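Local coordinates for probable acetyltransferase (Pseudomonas aeruginosa PAO1, PDB 2EUI), which probably transfers an acyl group, most likely acetyl from acetyl-coenzyme A, to an acceptor that the structure alone does not show, at the interface of chains A and B. Numbering follows the deposited sequence. Chains: chain A/B, Probable acetyltransferase.

The interface of chains A and B. Residues chain A 21, 37, 65, 67, 82-83; chain B 70-72.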
ATOM      1  N   TYR A  21      -1.066  20.547  -2.282  1.00 26.76           N
ATOM      2  CA  TYR A  21      -1.123  19.484  -1.274  1.00 26.79           C
ATOM      3  C   TYR A  21       0.267  19.084  -0.764  1.00 26.30           C
ATOM      4  O   TYR A  21       0.515  19.055   0.442  1.00 25.54           O
ATOM      5  CB  TYR A  21      -1.821  18.265  -1.880  1.00 25.94           C
ATOM      6  CG  TYR A  21      -1.601  16.977  -1.125  1.00 27.74           C
ATOM      7  CD1 TYR A  21      -2.164  16.779   0.131  1.00 28.45           C
ATOM      8  CD2 TYR A  21      -0.827  15.956  -1.667  1.00 27.28           C
ATOM      9  CE1 TYR A  21      -1.965  15.599   0.828  1.00 29.19           C
ATOM     10  CE2 TYR A  21      -0.620  14.778  -0.980  1.00 28.88           C
ATOM     11  CZ  TYR A  21      -1.192  14.601   0.269  1.00 30.18           C
ATOM     12  OH  TYR A  21      -1.003  13.423   0.960  1.00 30.71           O
ATOM     13  N   PHE A  37       4.092  12.226 -12.114  1.00 23.17           N
ATOM     14  CA  PHE A  37       3.697  11.186 -11.161  1.00 22.58           C
ATOM     15  C   PHE A  37       2.218  10.821 -11.335  1.00 21.50           C
ATOM     16  O   PHE A  37       1.866   9.640 -11.441  1.00 22.10           O
ATOM     17  CB  PHE A  37       3.938  11.668  -9.720  1.00 22.05           C
ATOM     18  CG  PHE A  37       3.527  10.675  -8.672  1.00 22.23           C
ATOM     19  CD1 PHE A  37       4.300   9.554  -8.414  1.00 23.05           C
ATOM     20  CD2 PHE A  37       2.338  10.841  -7.968  1.00 22.80           C
ATOM     21  CE1 PHE A  37       3.898   8.602  -7.468  1.00 23.78           C
ATOM     22  CE2 PHE A  37       1.926   9.904  -7.026  1.00 22.76           C
ATOM     23  CZ  PHE A  37       2.708   8.779  -6.774  1.00 23.37           C
ATOM     24  N   GLN A  65      -7.120  10.429  -2.917  1.00 20.23           N
ATOM     25  CA  GLN A  65      -6.438   9.348  -3.627  1.00 21.32           C
ATOM     26  C   GLN A  65      -6.267   8.095  -2.777  1.00 20.74           C
ATOM     27  O   GLN A  65      -5.860   8.150  -1.610  1.00 21.56           O
ATOM     28  CB  GLN A  65      -5.068   9.784  -4.174  1.00 18.88           C
ATOM     29  CG  GLN A  65      -4.401   8.728  -5.061  1.00 15.02           C
ATOM     30  CD  GLN A  65      -3.161   9.253  -5.790  1.00 16.65           C
ATOM     31  OE1 GLN A  65      -2.269   9.867  -5.183  1.00 16.96           O
ATOM     32  NE2 GLN A  65      -3.098   9.004  -7.095  1.00 12.81           N
ATOM     33  N   TYR A  67      -4.920   3.870  -2.973  1.00 20.78           N
ATOM     34  CA  TYR A  67      -4.144   2.891  -3.730  1.00 20.37           C
ATOM     35  C   TYR A  67      -4.710   1.507  -3.473  1.00 19.69           C
ATOM     36  O   TYR A  67      -4.879   1.099  -2.328  1.00 18.65           O
ATOM     37  CB  TYR A  67      -2.668   2.915  -3.330  1.00 21.25           C
ATOM     38  CG  TYR A  67      -1.989   4.232  -3.597  1.00 22.59           C
ATOM     39  CD1 TYR A  67      -2.173   4.898  -4.810  1.00 23.18           C
ATOM     40  CD2 TYR A  67      -1.177   4.828  -2.633  1.00 22.37           C
ATOM     41  CE1 TYR A  67      -1.567   6.131  -5.056  1.00 24.04           C
ATOM     42  CE2 TYR A  67      -0.565   6.060  -2.867  1.00 22.17           C
ATOM     43  CZ  TYR A  67      -0.766   6.705  -4.079  1.00 23.57           C
ATOM     44  OH  TYR A  67      -0.153   7.909  -4.331  1.00 23.96           O
ATOM     45  N   ASN A  82      -3.911   7.328   0.857  1.00 28.66           N
ATOM     46  CA  ASN A  82      -2.717   8.152   1.002  1.00 29.59           C
ATOM     47  C   ASN A  82      -2.987   9.646   1.110  1.00 28.09           C
ATOM     48  O   ASN A  82      -2.483  10.292   2.030  1.00 27.41           O
ATOM     49  CB  ASN A  82      -1.758   7.923  -0.175  1.00 31.71           C
ATOM     50  CG  ASN A  82      -0.548   8.849  -0.131  1.00 32.97           C
ATOM     51  OD1 ASN A  82       0.159   9.020  -1.126  1.00 33.39           O
ATOM     52  ND2 ASN A  82      -0.302   9.445   1.030  1.00 34.37           N
ATOM     53  N   ASP A  83      -3.770  10.178   0.167  1.00 27.84           N
ATOM     54  CA  ASP A  83      -4.063  11.611   0.116  1.00 27.41           C
ATOM     55  C   ASP A  83      -5.521  12.031   0.220  1.00 27.07           C
ATOM     56  O   ASP A  83      -6.433  11.373  -0.282  1.00 28.51           O
ATOM     57  CB  ASP A  83      -3.533  12.234  -1.183  1.00 26.84           C
ATOM     58  CG  ASP A  83      -2.266  11.584  -1.679  1.00 27.12           C
ATOM     59  OD1 ASP A  83      -1.236  11.662  -0.971  1.00 25.87           O
ATOM     60  OD2 ASP A  83      -2.307  10.997  -2.790  1.00 25.72           O
TER
ATOM     61  N   PHE B  70       2.452   3.820  -3.143  1.00 23.18           N
ATOM     62  CA  PHE B  70       3.243   4.983  -3.539  1.00 22.95           C
ATOM     63  C   PHE B  70       3.312   6.036  -2.457  1.00 23.49           C
ATOM     64  O   PHE B  70       2.523   6.027  -1.523  1.00 23.71           O
ATOM     65  CB  PHE B  70       2.667   5.636  -4.794  1.00 20.57           C
ATOM     66  CG  PHE B  70       2.460   4.690  -5.928  1.00 22.51           C
ATOM     67  CD1 PHE B  70       1.280   3.957  -6.033  1.00 22.24           C
ATOM     68  CD2 PHE B  70       3.440   4.539  -6.916  1.00 22.52           C
ATOM     69  CE1 PHE B  70       1.072   3.091  -7.111  1.00 23.12           C
ATOM     70  CE2 PHE B  70       3.243   3.673  -7.997  1.00 22.78           C
ATOM     71  CZ  PHE B  70       2.054   2.949  -8.095  1.00 23.24           C
ATOM     72  N   SER B  71       4.280   6.937  -2.584  1.00 23.44           N
ATOM     73  CA  SER B  71       4.412   8.067  -1.667  1.00 23.33           C
ATOM     74  C   SER B  71       4.150   9.304  -2.508  1.00 23.78           C
ATOM     75  O   SER B  71       5.003   9.703  -3.294  1.00 24.44           O
ATOM     76  CB  SER B  71       5.819   8.169  -1.079  1.00 21.71           C
ATOM     77  OG  SER B  71       5.973   9.391  -0.365  1.00 15.49           O
ATOM     78  N   SER B  72       2.963   9.891  -2.372  1.00 23.91           N
ATOM     79  CA  SER B  72       2.632  11.092  -3.141  1.00 21.77           C
ATOM     80  C   SER B  72       3.578  12.199  -2.731  1.00 20.64           C
ATOM     81  O   SER B  72       4.137  12.896  -3.570  1.00 21.01           O
ATOM     82  CB  SER B  72       1.190  11.544  -2.884  1.00 19.83           C
ATOM     83  OG  SER B  72       0.250  10.724  -3.560  1.00 18.64           O
TER
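B:Ser72, just past the end of strand 60-71, pushes its hydroxyl among polar side chains from strands 60-71 and 76-86 of chain A, an insertion between two GNAT-family acetyltransferase subunits in what is probably the biological dimer. The case illustrates how one hydroxyl can serve several polar groups across an interface. Hydroxyl OG lies 2.7 Å from carboxylate oxygen OD2 of A:Asp83, on its syn side and slightly out of the carboxylate plane. Amide oxygen OD1 of A:Asn82, 3.0 Å from OG of B:Ser72 and approached from above the carbonyl plane, must share the same hydroxyl hydrogen. The phenol OH of A:Tyr67, 2.9 Å from OG of B:Ser72, may in turn supply a hydrogen to it. Backbone N of B:Ser72 is an independent donor, in the carbonyl plane, 3.2 Å from OD1 of A:Asn82. With OG beside its own backbone N (chi1 -76°), B:Ser72 can turn both towards that oxygen, which would help to hold it. Behind this first shell, OD1 of A:Asp83 accepts from the phenol OH of A:Tyr21 with its anti lone pair, at 2.6 Å, which probably steadies the carboxylate.

Aromatic contacts flank the polar cluster. B:Phe70 meets A:Tyr67 edge to face, the planes 61° apart, with CD1 over the centre of the tyrosine ring. CB of B:Phe70 also lies in plane at the edge of A:Phe37, 3.7 Å from CZ. Two-fold symmetry repeats the arrangement with the chains exchanged.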